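Local coordinates for lectin (PDB 1HQL), which probably binds carbohydrate as a calcium- and manganese-containing legume lectin, and here holds the galactose-terminated xenograft antigen, at residues G85-L90 and N223-V228. Residue numbers count along the deposited sequence, not the author numbering.
Sequences GPADGL and NQFLTV. With GLA (alpha-D-galactopyranose), chain E.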
ATOM      1  N   GLY B  85     -27.975 -16.246   2.909  1.00 34.95           N
ATOM      2  CA  GLY B  85     -28.522 -15.645   4.113  1.00 34.96           C
ATOM      3  C   GLY B  85     -27.513 -15.321   5.201  1.00 35.27           C
ATOM      4  O   GLY B  85     -27.691 -15.737   6.346  1.00 36.07           O
ATOM      5  N   PRO B  86     -26.454 -14.561   4.888  1.00 34.03           N
ATOM      6  CA  PRO B  86     -25.422 -14.193   5.866  1.00 32.10           C
ATOM      7  C   PRO B  86     -25.980 -13.421   7.071  1.00 30.84           C
ATOM      8  O   PRO B  86     -26.779 -12.505   6.914  1.00 30.86           O
ATOM      9  CB  PRO B  86     -24.449 -13.359   5.034  1.00 33.05           C
ATOM     10  CG  PRO B  86     -25.346 -12.697   4.032  1.00 33.10           C
ATOM     11  CD  PRO B  86     -26.267 -13.829   3.620  1.00 33.52           C
ATOM     12  N   ALA B  87     -25.568 -13.806   8.275  1.00 29.61           N
ATOM     13  CA  ALA B  87     -26.035 -13.154   9.495  1.00 28.77           C
ATOM     14  C   ALA B  87     -25.011 -13.406  10.586  1.00 28.77           C
ATOM     15  O   ALA B  87     -24.340 -14.440  10.567  1.00 31.95           O
ATOM     16  CB  ALA B  87     -27.393 -13.720   9.908  1.00 28.03           C
ATOM     17  N   ASP B  88     -24.903 -12.492  11.549  1.00 29.28           N
ATOM     18  CA  ASP B  88     -25.723 -11.274  11.593  1.00 29.08           C
ATOM     19  C   ASP B  88     -25.010  -9.978  11.232  1.00 29.87           C
ATOM     20  O   ASP B  88     -25.652  -8.939  11.051  1.00 29.73           O
ATOM     21  CB  ASP B  88     -26.334 -11.137  12.978  1.00 28.23           C
ATOM     22  CG  ASP B  88     -27.487 -12.090  13.191  1.00 30.54           C
ATOM     23  OD1 ASP B  88     -28.647 -11.651  13.044  1.00 26.74           O
ATOM     24  OD2 ASP B  88     -27.229 -13.281  13.486  1.00 32.33           O
ATOM     25  N   GLY B  89     -23.687 -10.046  11.130  1.00 28.95           N
ATOM     26  CA  GLY B  89     -22.897  -8.880  10.800  1.00 28.74           C
ATOM     27  C   GLY B  89     -21.850  -8.583  11.856  1.00 28.41           C
ATOM     28  O   GLY B  89     -21.378  -9.482  12.559  1.00 27.77           O
ATOM     29  N   LEU B  90     -21.492  -7.311  11.964  1.00 28.01           N
ATOM     30  CA  LEU B  90     -20.487  -6.869  12.920  1.00 27.17           C
ATOM     31  C   LEU B  90     -20.768  -5.432  13.349  1.00 27.36           C
ATOM     32  O   LEU B  90     -21.690  -4.791  12.847  1.00 27.63           O
ATOM     33  CB  LEU B  90     -19.086  -6.951  12.303  1.00 26.27           C
ATOM     34  CG  LEU B  90     -18.715  -5.975  11.169  1.00 27.55           C
ATOM     35  CD1 LEU B  90     -17.207  -5.761  11.124  1.00 23.77           C
ATOM     36  CD2 LEU B  90     -19.206  -6.513   9.842  1.00 24.87           C
ATOM     37  N   ASN B 223     -28.273 -19.479  10.659  1.00 37.54           N
ATOM     38  CA  ASN B 223     -27.547 -19.676   9.408  1.00 35.74           C
ATOM     39  C   ASN B 223     -26.067 -19.834   9.659  1.00 35.48           C
ATOM     40  O   ASN B 223     -25.546 -19.421  10.696  1.00 34.69           O
ATOM     41  CB  ASN B 223     -27.748 -18.499   8.451  1.00 36.80           C
ATOM     42  CG  ASN B 223     -29.131 -18.460   7.857  1.00 37.99           C
ATOM     43  OD1 ASN B 223     -29.483 -17.518   7.148  1.00 38.42           O
ATOM     44  ND2 ASN B 223     -29.928 -19.483   8.140  1.00 39.43           N
ATOM     45  N   GLN B 224     -25.391 -20.419   8.679  1.00 34.35           N
ATOM     46  CA  GLN B 224     -23.963 -20.647   8.750  1.00 34.10           C
ATOM     47  C   GLN B 224     -23.325 -20.220   7.421  1.00 33.80           C
ATOM     48  O   GLN B 224     -22.441 -20.894   6.889  1.00 33.18           O
ATOM     49  CB  GLN B 224     -23.705 -22.131   9.048  1.00 33.01           C
ATOM     50  CG  GLN B 224     -24.223 -22.572  10.416  1.00 35.08           C
ATOM     51  CD  GLN B 224     -24.026 -24.056  10.656  1.00 38.41           C
ATOM     52  OE1 GLN B 224     -24.763 -24.882  10.123  1.00 43.08           O
ATOM     53  NE2 GLN B 224     -23.014 -24.403  11.440  1.00 36.73           N
ATOM     54  N   PHE B 225     -23.782 -19.085   6.897  1.00 34.50           N
ATOM     55  CA  PHE B 225     -23.282 -18.552   5.628  1.00 35.36           C
ATOM     56  C   PHE B 225     -22.337 -17.365   5.800  1.00 35.33           C
ATOM     57  O   PHE B 225     -21.927 -16.759   4.809  1.00 38.24           O
ATOM     58  CB  PHE B 225     -24.461 -18.114   4.739  1.00 34.29           C
ATOM     59  CG  PHE B 225     -25.440 -19.218   4.426  1.00 37.95           C
ATOM     60  CD1 PHE B 225     -26.812 -19.000   4.534  1.00 36.31           C
ATOM     61  CD2 PHE B 225     -24.992 -20.473   4.027  1.00 38.82           C
ATOM     62  CE1 PHE B 225     -27.722 -20.017   4.254  1.00 39.83           C
ATOM     63  CE2 PHE B 225     -25.902 -21.498   3.741  1.00 40.31           C
ATOM     64  CZ  PHE B 225     -27.267 -21.269   3.856  1.00 38.76           C
ATOM     65  N   LEU B 226     -21.937 -17.033   7.067  1.00 33.43           N
ATOM     66  CA  LEU B 226     -21.119 -15.824   7.186  1.00 33.85           C
ATOM     67  C   LEU B 226     -20.063 -15.983   8.279  1.00 33.32           C
ATOM     68  O   LEU B 226     -20.249 -16.445   9.385  1.00 32.48           O
ATOM     69  CB  LEU B 226     -22.013 -14.615   7.480  1.00 35.74           C
ATOM     70  CG  LEU B 226     -21.347 -13.241   7.410  1.00 37.55           C
ATOM     71  CD1 LEU B 226     -21.019 -12.879   5.970  1.00 38.39           C
ATOM     72  CD2 LEU B 226     -22.235 -12.179   8.039  1.00 34.55           C
ATOM     73  N   THR B 227     -18.862 -15.432   7.944  1.00 32.46           N
ATOM     74  CA  THR B 227     -17.767 -15.395   8.892  1.00 31.73           C
ATOM     75  C   THR B 227     -17.089 -14.047   8.714  1.00 30.69           C
ATOM     76  O   THR B 227     -16.609 -13.728   7.619  1.00 31.06           O
ATOM     77  CB  THR B 227     -16.761 -16.521   8.646  1.00 31.08           C
ATOM     78  OG1 THR B 227     -17.437 -17.786   8.689  1.00 35.46           O
ATOM     79  CG2 THR B 227     -15.698 -16.497   9.729  1.00 31.36           C
ATOM     80  N   VAL B 228     -17.077 -13.249   9.780  1.00 28.23           N
ATOM     81  CA  VAL B 228     -16.466 -11.927   9.726  1.00 25.99           C
ATOM     82  C   VAL B 228     -14.994 -11.940  10.108  1.00 26.87           C
ATOM     83  O   VAL B 228     -14.606 -12.533  11.118  1.00 26.83           O
ATOM     84  CB  VAL B 228     -17.190 -10.926  10.660  1.00 25.44           C
ATOM     85  CG1 VAL B 228     -16.424  -9.599  10.712  1.00 24.23           C
ATOM     86  CG2 VAL B 228     -18.610 -10.688  10.167  1.00 23.54           C
TER
HETATM   87  C1  GLA E   2     -32.200 -16.103  13.698  1.00 42.65           C
HETATM   88  C2  GLA E   2     -31.583 -14.874  14.407  1.00 42.10           C
HETATM   89  C3  GLA E   2     -31.262 -13.758  13.399  1.00 39.24           C
HETATM   90  C4  GLA E   2     -30.409 -14.308  12.249  1.00 39.44           C
HETATM   91  C5  GLA E   2     -31.156 -15.468  11.617  1.00 38.97           C
HETATM   92  C6  GLA E   2     -30.438 -16.077  10.417  1.00 38.58           C
HETATM   93  O2  GLA E   2     -32.468 -14.382  15.396  1.00 37.22           O
HETATM   94  O3  GLA E   2     -30.556 -12.718  14.045  1.00 40.70           O
HETATM   95  O4  GLA E   2     -29.161 -14.771  12.758  1.00 36.98           O
HETATM   96  O5  GLA E   2     -31.357 -16.502  12.613  1.00 41.37           O
HETATM   97  O6  GLA E   2     -29.323 -16.863  10.818  1.00 38.56           O
HETATM   98  O   HOH W   1     -22.938 -17.309   9.872  1.00 26.90           O
HETATM   99  O   HOH W   2     -24.959 -16.780   8.300  1.00 31.67           O
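Segments 85-90 and 223-228 run in roughly the same direction, their end-to-end lines 37° apart. Each passes from a loop into a strand, and the two strands belong to different sheets of the legume lectin fold. The backbones are closest at Pro86 and Leu226, with 4.8 Å between their CA atoms. Two waters bridge the backbones: one accepts from Ala87 N (3.0 Å) and Phe225 N (2.9 Å), and another lies between Ala87 O and Leu226 O. The Leu226 side chain packs against the loop: its CD1 lies 3.6 Å from Pro86 CB and its CD2 3.7 Å from Ala87 N. Further along, Leu90 CD1 meets Val228 CG1 at 3.9 Å between the sheets. Gly85 N comes within 3.4 Å of Phe225 CD1. A CB on Gly85 would clash with the Asn223 side chain. A cis peptide precedes Asp88, whose CA-to-CB bond points away from 223-228; its carboxylate meets the galactose. Asp88 OD1 and OD2 accept from sugar O3 (2.4 Å, very short) and O4 (2.5 Å), while Asn223 N donates to O6 (2.8 Å). Glu106 and Asn134 also bind this sugar. Apolar packing and water bridges thus tie together two loops that bind one galactose.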